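Local coordinates for protein alpha-galactosidase 1 (Saccharomyces cerevisiae, PDB 3LRK) that catalyses the hydrolysis of terminal, non-reducing alpha-D-galactose residues in alpha-D-galactosides, including galactose oligosaccharides, galactomannans and galactolipids, at residues 35-38 against 39-43; 44-47 against 48-52; 90-93 against 94-98; 136-140 against 141-145. The protein carries 1 engineered substitution. All coordinates share one frame; numbering follows the deposited sequence.

Contact 1: residues 35-38 against 39-43; sequences DNWN and TFACD
Beside the substrate pocket, next to the substrate-binding residues D72 and D73, the indole of W37 lies against the turn formed by A41 and C42. The CA of A41 sits over one face of the six-membered ring, 3.6 Å from its centroid, in a CH-pi contact displaced toward the ring's rim. Beyond it, A41 CB approaches W37 CH2 at 4.1 Å, while the sulfur of C42 stands at the edge of the same ring, SG 5.3 Å from the centroid. With CG anti to the backbone N (chi1 -172°), W37 carries its ring forward, alongside the chain that follows, where a broad, flat side chain can be packed by backbone and sulfur together. This is the loop that leaves strand 32-35 of the TIM barrel, the usual place for substrate-binding residues in this fold. D35 precedes a short helical turn and caps it, its OD1 accepting from W37 N at 2.8 Å, as suits a carboxylate ahead of first-turn amides that lack an intrahelical acceptor. Inside the turn, A41 N donates to W37 O at 2.9 Å and F40 N to N36 O. A41 then leaves helical geometry with positive phi (46°), the first corner of a type II' beta turn from F40 to D43, closed by D43 N to F40 O. T39 ties the turn to the strand end through a water, which accepts from T39 OG1 at 2.7 Å and donates to D35 O. C42 is also fastened by its disulfide to C74, and W37 packs on that same C74.

Contact 2: residues 44-47 against 48-52; sequences VSEQ and LLLDT
S45 is the N-cap of helix 46-58: its OG accepts from L48 N at 3.1 Å in an almost straight capping bond (171°). A serine suits this place because its short hydroxyl can stand in for the missing carbonyl of a preceding turn; chi1 of 68° tucks OG between the backbone N and carbonyl carbon, close to the helix amides. The regular helical bonds begin directly behind it, with L49 N to S45 O and L50 N to E46 O. On the outer side, Q47 NE2 donates to D51 OD1 at 3.2 Å, one turn on. The amide and carboxylate planes stand 60° apart and the donor comes from above the carboxylate plane; both residues are exposed. Two apolar contacts run along the same turn. V44 CG1 meets L48 CD2 at 4.0 Å, and the aliphatic stem of E46 passes L50, with E46 CG 3.7 Å from L50 CD1. E46 is extended beyond CG, and its OE1 is hydrogen-bonded to N94 ND2. Further out, V44 rests on N36 and F92. Of the three leucines L49 is the buried one, packing on W34 of barrel strand 32-35 and, with E46, on V99 of helix 96-105, while L50 touches H102 and L103 of that helix.

Contact 3: residues 90-93 against 94-98; sequences QKFP and NGMGH. With NA (sodium ion), chain K.
F92 O accepts from G95 N at 3.2 Å, closing a type I beta turn just ahead of helix 96-105. The N-H is well aimed (164°), although the donor stands above the carbonyl plane, 58° out of it. P93 fits the second position of the turn, its ring holding phi near the value required there, and G95 fits the fourth: at its positive phi a side chain would collide with the carbonyl O of N94, which calls for glycine. Across the turn, M96 lays its thioether over one face of the F92 ring in a Met-aromatic contact. M96 SD is 3.9 Å from the ring centroid and nearest to F92 CG at 3.5 Å, while the methyl CE lies 3.7 Å from that centroid. The chain of M96 folds twice, and the bends at chi2 and chi3 bring SD and CE over the ring. A flexible thioether is apt here, since it adapts to the aromatic face and to L71, F110 and M112 around it. A serine in place of F92 would probably leave the M96 methyl and sulfur without a face to lie on and open a gap beside L71, W75 and L49. Earlier in the loop, K91 NZ anchors the chain to the carbonyl oxygens of C42 and C74. Near the start of the helix, H98 and, one turn on, H102 meet with rings edge-to-face; both bind the sodium ion, whose coordination other atoms complete, H98 through NE2 at 2.3 Å.

Contact 4: residues 136-140 against 141-145; sequences QFFAN and NRVDY
N141 N donates to F137 O at 3.0 Å, the last ordinary turn of helix 131-140 before the chain departs from it. The end of the N141 side chain stands over the centre of the F137 ring, amide and ring planes 39° apart; a chi1 of 173° sets that ring beside F137's own carbonyl carbon, beneath the amide. A valine in place of F137 would probably take away this flat support, leaving the N141 amide freer to turn and a gap beside W75 and M96. R142 comes next with positive phi (62°), the C-prime residue of a Schellman motif, and its N donates to A139 O at 3.1 Å. Its side chain leads away from the helix end to a salt bridge of NE with D101. V143 completes the motif: its N reaches F138 O at 3.1 Å, and its CB packs on F138 CB at 4.0 Å, an apolar residue suited to a buried place. D144 OD1 then forms a salt bridge with R179 NH2 and OD2 a hydrogen bond with H104 NE2, and Y145 starts barrel strand 145-149, which carries the substrate-binding K147 and the nucleophile D149. While F138 and V143 pack beside the turn, carbonyls that a finished helix would leave without partners are thus taken up by the departing backbone, through R142 N and V143 N.

The four contacts lie in the TIM-barrel domain, each where the chain turns into or out of a helix. Contact 1 is the surface one, beside the substrate pocket; contacts 2, 3 and 4 are partly buried. Contact 1 sets a backbone CH on an indole, contact 3 a thioether on a phenyl ring. Contacts 2 and 3 both open helices, one with a serine cap and the other with a type I turn that has proline at its second position, whereas contact 4 ends one. Contacts 1 and 2 touch where F40 meets L48, and contact 3 joins contact 2 through K91 O and E46 N. Contact 4 meets contact 3 where N141 and R142 pack on the start of helix 96-105, yet touches neither contact 1 nor contact 2.

Contact 1: residues 35-38 against 39-43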
loop_
_atom_site.group_PDB
_atom_site.type_symbol
_atom_site.label_atom_id
_atom_site.label_comp_id
_atom_site.label_asym_id
_atom_site.label_seq_id
_atom_site.Cartn_x
_atom_site.Cartn_y
_atom_site.Cartn_z
ATOM N N ASP A 35 -30.716 -16.984 -1.074
ATOM C CA ASP A 35 -30.737 -15.809 -1.941
ATOM C C ASP A 35 -30.894 -16.318 -3.383
ATOM O O ASP A 35 -30.255 -17.301 -3.773
ATOM C CB ASP A 35 -29.432 -15.007 -1.746
ATOM C CG ASP A 35 -29.376 -13.716 -2.564
ATOM O OD1 ASP A 35 -29.583 -13.758 -3.804
ATOM O OD2 ASP A 35 -29.079 -12.644 -1.962
ATOM N N ASN A 36 -31.738 -15.650 -4.160
ATOM C CA ASN A 36 -32.093 -16.098 -5.514
ATOM C C ASN A 36 -31.051 -15.839 -6.605
ATOM O O ASN A 36 -31.198 -16.325 -7.733
ATOM C CB ASN A 36 -33.406 -15.440 -5.942
ATOM C CG ASN A 36 -33.262 -13.938 -6.143
ATOM O OD1 ASN A 36 -32.875 -13.463 -7.221
ATOM N ND2 ASN A 36 -33.564 -13.187 -5.109
ATOM N N TRP A 37 -30.012 -15.069 -6.283
ATOM C CA TRP A 37 -29.112 -14.563 -7.319
ATOM C C TRP A 37 -28.388 -15.649 -8.132
ATOM O O TRP A 37 -28.539 -15.698 -9.362
ATOM C CB TRP A 37 -28.100 -13.539 -6.777
ATOM C CG TRP A 37 -27.346 -12.933 -7.911
ATOM C CD1 TRP A 37 -26.078 -13.230 -8.312
ATOM C CD2 TRP A 37 -27.853 -11.976 -8.848
ATOM N NE1 TRP A 37 -25.747 -12.490 -9.432
ATOM C CE2 TRP A 37 -26.822 -11.715 -9.781
ATOM C CE3 TRP A 37 -29.076 -11.297 -8.978
ATOM C CZ2 TRP A 37 -26.978 -10.808 -10.835
ATOM C CZ3 TRP A 37 -29.229 -10.388 -10.027
ATOM C CH2 TRP A 37 -28.187 -10.160 -10.942
ATOM N N ASN A 38 -27.610 -16.502 -7.459
ATOM C CA ASN A 38 -26.768 -17.491 -8.157
ATOM C C ASN A 38 -27.497 -18.231 -9.271
ATOM O O ASN A 38 -26.903 -18.533 -10.304
ATOM C CB ASN A 38 -26.139 -18.500 -7.191
ATOM C CG ASN A 38 -24.995 -17.905 -6.367
ATOM O OD1 ASN A 38 -24.464 -16.834 -6.686
ATOM N ND2 ASN A 38 -24.613 -18.603 -5.299
ATOM N N THR A 39 -28.788 -18.480 -9.078
ATOM C CA THR A 39 -29.526 -19.375 -9.963
ATOM C C THR A 39 -30.640 -18.706 -10.769
ATOM O O THR A 39 -31.107 -19.283 -11.759
ATOM C CB THR A 39 -30.040 -20.648 -9.202
ATOM O OG1 THR A 39 -30.925 -20.275 -8.134
ATOM C CG2 THR A 39 -28.863 -21.445 -8.621
ATOM N N PHE A 40 -31.042 -17.493 -10.379
ATOM C CA PHE A 40 -32.118 -16.765 -11.079
ATOM C C PHE A 40 -31.776 -15.362 -11.618
ATOM O O PHE A 40 -32.516 -14.814 -12.439
ATOM C CB PHE A 40 -33.378 -16.704 -10.215
ATOM C CG PHE A 40 -33.965 -18.052 -9.922
ATOM C CD1 PHE A 40 -33.581 -18.761 -8.781
ATOM C CD2 PHE A 40 -34.882 -18.633 -10.802
ATOM C CE1 PHE A 40 -34.110 -20.030 -8.509
ATOM C CE2 PHE A 40 -35.421 -19.896 -10.541
ATOM C CZ PHE A 40 -35.030 -20.597 -9.391
ATOM N N ALA A 41 -30.661 -14.793 -11.157
ATOM C CA ALA A 41 -30.248 -13.437 -11.542
ATOM C C ALA A 41 -31.428 -12.444 -11.479
ATOM O O ALA A 41 -32.159 -12.447 -10.488
ATOM C CB ALA A 41 -29.558 -13.440 -12.913
ATOM N N CYS A 42 -31.623 -11.619 -12.513
ATOM C CA CYS A 42 -32.705 -10.616 -12.526
ATOM C C CYS A 42 -34.107 -11.190 -12.731
ATOM O O CYS A 42 -35.099 -10.474 -12.585
ATOM C CB CYS A 42 -32.454 -9.520 -13.579
ATOM S SG CYS A 42 -31.154 -8.308 -13.170
ATOM N N ASP A 43 -34.183 -12.474 -13.065
ATOM C CA ASP A 43 -35.462 -13.129 -13.333
ATOM C C ASP A 43 -36.134 -13.562 -12.023
ATOM O O ASP A 43 -36.136 -14.749 -11.665
ATOM C CB ASP A 43 -35.260 -14.315 -14.284
ATOM C CG ASP A 43 -36.571 -14.921 -14.753
ATOM O OD1 ASP A 43 -37.557 -14.159 -14.908
ATOM O OD2 ASP A 43 -36.616 -16.158 -14.960
HETATM O O HOH W 1 -29.827 -19.021 -6.002
#

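Contact 2: residues 44-47 against 48-52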
loop_
_atom_site.group_PDB
_atom_site.type_symbol
_atom_site.label_atom_id
_atom_site.label_comp_id
_atom_site.label_asym_id
_atom_site.label_seq_id
_atom_site.Cartn_x
_atom_site.Cartn_y
_atom_site.Cartn_z
ATOM N N VAL A 44 -36.692 -12.578 -11.318
ATOM C CA VAL A 44 -37.328 -12.772 -10.019
ATOM C C VAL A 44 -38.814 -12.437 -10.111
ATOM O O VAL A 44 -39.236 -11.704 -11.006
ATOM C CB VAL A 44 -36.671 -11.895 -8.903
ATOM C CG1 VAL A 44 -35.215 -12.253 -8.711
ATOM C CG2 VAL A 44 -36.805 -10.397 -9.200
ATOM N N SER A 45 -39.607 -12.979 -9.187
ATOM C CA SER A 45 -41.026 -12.628 -9.087
ATOM C C SER A 45 -41.551 -13.070 -7.732
ATOM O O SER A 45 -40.880 -13.824 -7.038
ATOM C CB SER A 45 -41.841 -13.295 -10.200
ATOM O OG SER A 45 -41.888 -14.699 -10.022
ATOM N N GLU A 46 -42.740 -12.597 -7.354
ATOM C CA GLU A 46 -43.396 -13.097 -6.141
ATOM C C GLU A 46 -43.473 -14.618 -6.183
ATOM O O GLU A 46 -43.101 -15.293 -5.217
ATOM C CB GLU A 46 -44.797 -12.505 -5.959
ATOM C CG GLU A 46 -45.487 -13.015 -4.696
ATOM C CD GLU A 46 -46.940 -12.567 -4.542
ATOM O OE1 GLU A 46 -47.248 -11.372 -4.694
ATOM O OE2 GLU A 46 -47.784 -13.430 -4.231
ATOM N N GLN A 47 -43.934 -15.142 -7.320
ATOM C CA GLN A 47 -44.122 -16.584 -7.512
ATOM C C GLN A 47 -42.853 -17.393 -7.271
ATOM O O GLN A 47 -42.898 -18.406 -6.569
ATOM C CB GLN A 47 -44.685 -16.885 -8.905
ATOM C CG GLN A 47 -45.419 -18.223 -8.978
ATOM C CD GLN A 47 -46.641 -18.245 -8.078
ATOM O OE1 GLN A 47 -47.451 -17.319 -8.097
ATOM N NE2 GLN A 47 -46.778 -19.301 -7.283
ATOM N N LEU A 48 -41.731 -16.948 -7.846
ATOM C CA LEU A 48 -40.418 -17.570 -7.604
ATOM C C LEU A 48 -40.128 -17.650 -6.120
ATOM O O LEU A 48 -39.732 -18.698 -5.601
ATOM C CB LEU A 48 -39.270 -16.778 -8.279
ATOM C CG LEU A 48 -37.870 -16.964 -7.635
ATOM C CD1 LEU A 48 -37.226 -18.309 -8.002
ATOM C CD2 LEU A 48 -36.901 -15.814 -7.921
ATOM N N LEU A 49 -40.317 -16.522 -5.447
ATOM C CA LEU A 49 -39.947 -16.386 -4.058
ATOM C C LEU A 49 -40.772 -17.324 -3.185
ATOM O O LEU A 49 -40.233 -18.000 -2.308
ATOM C CB LEU A 49 -40.150 -14.935 -3.631
ATOM C CG LEU A 49 -38.957 -14.132 -3.105
ATOM C CD1 LEU A 49 -37.644 -14.449 -3.824
ATOM C CD2 LEU A 49 -39.298 -12.664 -3.221
ATOM N N LEU A 50 -42.077 -17.375 -3.437
ATOM C CA LEU A 50 -42.980 -18.191 -2.624
ATOM C C LEU A 50 -42.868 -19.692 -2.923
ATOM O O LEU A 50 -42.947 -20.503 -2.003
ATOM C CB LEU A 50 -44.427 -17.693 -2.742
ATOM C CG LEU A 50 -44.646 -16.222 -2.334
ATOM C CD1 LEU A 50 -46.116 -15.843 -2.384
ATOM C CD2 LEU A 50 -44.046 -15.884 -0.961
ATOM N N ASP A 51 -42.695 -20.051 -4.200
ATOM C CA ASP A 51 -42.394 -21.446 -4.599
ATOM C C ASP A 51 -41.117 -21.972 -3.951
ATOM O O ASP A 51 -41.084 -23.095 -3.453
ATOM C CB ASP A 51 -42.251 -21.576 -6.115
ATOM C CG ASP A 51 -43.579 -21.489 -6.847
ATOM O OD1 ASP A 51 -44.643 -21.407 -6.192
ATOM O OD2 ASP A 51 -43.541 -21.487 -8.100
ATOM N N THR A 52 -40.066 -21.153 -3.963
ATOM C CA THR A 52 -38.801 -21.505 -3.311
ATOM C C THR A 52 -38.982 -21.660 -1.806
ATOM O O THR A 52 -38.518 -22.632 -1.222
ATOM C CB THR A 52 -37.713 -20.445 -3.577
ATOM O OG1 THR A 52 -37.271 -20.551 -4.932
ATOM C CG2 THR A 52 -36.514 -20.646 -2.651
#

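Contact 3: residues 90-93 against 94-98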
loop_
_atom_site.group_PDB
_atom_site.type_symbol
_atom_site.label_atom_id
_atom_site.label_comp_id
_atom_site.label_asym_id
_atom_site.label_seq_id
_atom_site.Cartn_x
_atom_site.Cartn_y
_atom_site.Cartn_z
ATOM N N GLN A 90 -44.899 -5.864 -12.608
ATOM C CA GLN A 90 -44.964 -7.108 -13.374
ATOM C C GLN A 90 -44.390 -8.277 -12.564
ATOM O O GLN A 90 -44.941 -9.382 -12.571
ATOM C CB GLN A 90 -44.205 -6.966 -14.701
ATOM C CG GLN A 90 -44.484 -5.652 -15.443
ATOM C CD GLN A 90 -45.910 -5.558 -15.967
ATOM O OE1 GLN A 90 -46.372 -6.435 -16.708
ATOM N NE2 GLN A 90 -46.617 -4.487 -15.589
ATOM N N LYS A 91 -43.282 -8.024 -11.866
ATOM C CA LYS A 91 -42.613 -9.053 -11.073
ATOM C C LYS A 91 -43.282 -9.235 -9.704
ATOM O O LYS A 91 -43.337 -10.341 -9.180
ATOM C CB LYS A 91 -41.126 -8.707 -10.891
ATOM C CG LYS A 91 -40.322 -8.667 -12.194
ATOM C CD LYS A 91 -38.896 -8.228 -11.936
ATOM C CE LYS A 91 -38.077 -8.235 -13.216
ATOM N NZ LYS A 91 -36.618 -8.071 -12.931
ATOM N N PHE A 92 -43.776 -8.137 -9.136
ATOM C CA PHE A 92 -44.403 -8.119 -7.810
ATOM C C PHE A 92 -45.742 -7.378 -7.869
ATOM O O PHE A 92 -45.860 -6.248 -7.387
ATOM C CB PHE A 92 -43.435 -7.530 -6.766
ATOM C CG PHE A 92 -42.118 -8.250 -6.726
ATOM C CD1 PHE A 92 -41.019 -7.755 -7.422
ATOM C CD2 PHE A 92 -41.996 -9.462 -6.051
ATOM C CE1 PHE A 92 -39.815 -8.440 -7.430
ATOM C CE2 PHE A 92 -40.795 -10.162 -6.054
ATOM C CZ PHE A 92 -39.701 -9.650 -6.736
ATOM N N PRO A 93 -46.767 -8.033 -8.465
ATOM C CA PRO A 93 -48.080 -7.419 -8.712
ATOM C C PRO A 93 -48.858 -6.958 -7.471
ATOM O O PRO A 93 -49.750 -6.120 -7.590
ATOM C CB PRO A 93 -48.850 -8.515 -9.463
ATOM C CG PRO A 93 -48.121 -9.781 -9.201
ATOM C CD PRO A 93 -46.693 -9.417 -8.971
ATOM N N ASN A 94 -48.496 -7.481 -6.301
ATOM C CA ASN A 94 -49.179 -7.181 -5.042
ATOM C C ASN A 94 -48.343 -6.302 -4.084
ATOM O O ASN A 94 -48.759 -6.018 -2.956
ATOM C CB ASN A 94 -49.579 -8.501 -4.382
ATOM C CG ASN A 94 -50.439 -9.367 -5.304
ATOM O OD1 ASN A 94 -51.501 -8.938 -5.724
ATOM N ND2 ASN A 94 -49.962 -10.567 -5.640
ATOM N N GLY A 95 -47.187 -5.841 -4.552
ATOM C CA GLY A 95 -46.271 -5.071 -3.703
ATOM C C GLY A 95 -45.389 -6.024 -2.907
ATOM O O GLY A 95 -45.606 -7.239 -2.906
ATOM N N MET A 96 -44.384 -5.476 -2.232
ATOM C CA MET A 96 -43.440 -6.295 -1.479
ATOM C C MET A 96 -44.008 -6.736 -0.130
ATOM O O MET A 96 -43.756 -7.849 0.301
ATOM C CB MET A 96 -42.110 -5.542 -1.285
ATOM C CG MET A 96 -41.475 -5.051 -2.613
ATOM S SD MET A 96 -41.500 -6.260 -3.970
ATOM C CE MET A 96 -40.575 -7.598 -3.276
ATOM N N GLY A 97 -44.773 -5.864 0.526
ATOM C CA GLY A 97 -45.321 -6.161 1.857
ATOM C C GLY A 97 -46.163 -7.426 1.824
ATOM O O GLY A 97 -46.165 -8.207 2.766
ATOM N N HIS A 98 -46.870 -7.632 0.717
ATOM C CA HIS A 98 -47.652 -8.856 0.522
ATOM C C HIS A 98 -46.800 -10.137 0.431
ATOM O O HIS A 98 -47.218 -11.209 0.902
ATOM C CB HIS A 98 -48.550 -8.721 -0.706
ATOM C CG HIS A 98 -49.627 -9.753 -0.764
ATOM N ND1 HIS A 98 -50.631 -9.827 0.179
ATOM C CD2 HIS A 98 -49.846 -10.770 -1.629
ATOM C CE1 HIS A 98 -51.430 -10.836 -0.110
ATOM N NE2 HIS A 98 -50.983 -11.415 -1.209
HETATM NA NA NA K . -51.247 -13.573 -1.958
#

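Contact 4: residues 136-140 against 141-145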
loop_
_atom_site.group_PDB
_atom_site.type_symbol
_atom_site.label_atom_id
_atom_site.label_comp_id
_atom_site.label_asym_id
_atom_site.label_seq_id
_atom_site.Cartn_x
_atom_site.Cartn_y
_atom_site.Cartn_z
ATOM N N GLN A 136 -37.295 3.489 5.051
ATOM C CA GLN A 136 -38.737 3.616 5.271
ATOM C C GLN A 136 -39.566 2.714 4.354
ATOM O O GLN A 136 -40.485 2.024 4.821
ATOM C CB GLN A 136 -39.206 5.071 5.141
ATOM C CG GLN A 136 -40.626 5.312 5.689
ATOM C CD GLN A 136 -40.751 4.956 7.171
ATOM O OE1 GLN A 136 -39.972 5.417 8.005
ATOM N NE2 GLN A 136 -41.726 4.114 7.494
ATOM N N PHE A 137 -39.243 2.722 3.060
ATOM C CA PHE A 137 -39.835 1.760 2.119
ATOM C C PHE A 137 -39.710 0.311 2.612
ATOM O O PHE A 137 -40.703 -0.448 2.593
ATOM C CB PHE A 137 -39.239 1.902 0.698
ATOM C CG PHE A 137 -39.695 0.826 -0.246
ATOM C CD1 PHE A 137 -40.817 1.018 -1.054
ATOM C CD2 PHE A 137 -39.023 -0.394 -0.309
ATOM C CE1 PHE A 137 -41.248 0.018 -1.902
ATOM C CE2 PHE A 137 -39.463 -1.405 -1.157
ATOM C CZ PHE A 137 -40.574 -1.190 -1.959
ATOM N N PHE A 138 -38.509 -0.087 3.051
ATOM C CA PHE A 138 -38.317 -1.473 3.486
ATOM C C PHE A 138 -39.158 -1.801 4.737
ATOM O O PHE A 138 -39.772 -2.860 4.814
ATOM C CB PHE A 138 -36.832 -1.828 3.679
ATOM C CG PHE A 138 -36.014 -1.732 2.408
ATOM C CD1 PHE A 138 -36.368 -2.467 1.268
ATOM C CD2 PHE A 138 -34.895 -0.903 2.350
ATOM C CE1 PHE A 138 -35.616 -2.369 0.090
ATOM C CE2 PHE A 138 -34.143 -0.798 1.176
ATOM C CZ PHE A 138 -34.500 -1.534 0.044
ATOM N N ALA A 139 -39.195 -0.875 5.692
ATOM C CA ALA A 139 -40.012 -1.036 6.899
ATOM C C ALA A 139 -41.520 -1.034 6.595
ATOM O O ALA A 139 -42.269 -1.829 7.175
ATOM C CB ALA A 139 -39.673 0.023 7.899
ATOM N N ASN A 140 -41.954 -0.159 5.681
ATOM C CA ASN A 140 -43.366 -0.123 5.237
ATOM C C ASN A 140 -43.791 -1.448 4.623
ATOM O O ASN A 140 -44.957 -1.848 4.715
ATOM C CB ASN A 140 -43.606 0.997 4.218
ATOM C CG ASN A 140 -43.642 2.373 4.846
ATOM O OD1 ASN A 140 -43.521 2.530 6.069
ATOM N ND2 ASN A 140 -43.794 3.390 4.007
ATOM N N ASN A 141 -42.830 -2.115 3.986
ATOM C CA ASN A 141 -43.049 -3.403 3.337
ATOM C C ASN A 141 -42.671 -4.617 4.187
ATOM O O ASN A 141 -42.586 -5.736 3.682
ATOM C CB ASN A 141 -42.373 -3.405 1.967
ATOM C CG ASN A 141 -43.064 -2.464 1.012
ATOM O OD1 ASN A 141 -42.669 -1.302 0.868
ATOM N ND2 ASN A 141 -44.155 -2.932 0.413
ATOM N N ARG A 142 -42.438 -4.367 5.479
ATOM C CA ARG A 142 -42.309 -5.422 6.509
ATOM C C ARG A 142 -41.130 -6.367 6.267
ATOM O O ARG A 142 -41.180 -7.564 6.554
ATOM C CB ARG A 142 -43.653 -6.162 6.692
ATOM C CG ARG A 142 -44.754 -5.186 7.106
ATOM C CD ARG A 142 -46.120 -5.830 7.204
ATOM N NE ARG A 142 -46.760 -6.125 5.917
ATOM C CZ ARG A 142 -47.340 -5.225 5.122
ATOM N NH1 ARG A 142 -47.329 -3.935 5.433
ATOM N NH2 ARG A 142 -47.940 -5.614 4.006
ATOM N N VAL A 143 -40.052 -5.774 5.760
ATOM C CA VAL A 143 -38.784 -6.439 5.501
ATOM C C VAL A 143 -38.016 -6.661 6.818
ATOM O O VAL A 143 -38.073 -5.827 7.704
ATOM C CB VAL A 143 -37.956 -5.560 4.509
ATOM C CG1 VAL A 143 -36.506 -6.047 4.374
ATOM C CG2 VAL A 143 -38.648 -5.523 3.144
ATOM N N ASP A 144 -37.304 -7.782 6.928
ATOM C CA ASP A 144 -36.585 -8.161 8.167
ATOM C C ASP A 144 -35.070 -8.155 8.056
ATOM O O ASP A 144 -34.378 -8.375 9.057
ATOM C CB ASP A 144 -37.019 -9.557 8.625
ATOM C CG ASP A 144 -38.522 -9.710 8.675
ATOM O OD1 ASP A 144 -39.184 -8.975 9.447
ATOM O OD2 ASP A 144 -39.038 -10.546 7.912
ATOM N N TYR A 145 -34.559 -7.915 6.843
ATOM C CA TYR A 145 -33.148 -8.112 6.507
ATOM C C TYR A 145 -32.832 -7.281 5.269
ATOM O O TYR A 145 -33.615 -7.252 4.315
ATOM C CB TYR A 145 -32.932 -9.601 6.233
ATOM C CG TYR A 145 -31.546 -10.109 5.849
ATOM C CD1 TYR A 145 -30.986 -9.841 4.592
ATOM C CD2 TYR A 145 -30.833 -10.932 6.726
ATOM C CE1 TYR A 145 -29.727 -10.373 4.233
ATOM C CE2 TYR A 145 -29.598 -11.449 6.389
ATOM C CZ TYR A 145 -29.042 -11.169 5.145
ATOM O OH TYR A 145 -27.806 -11.699 4.824
#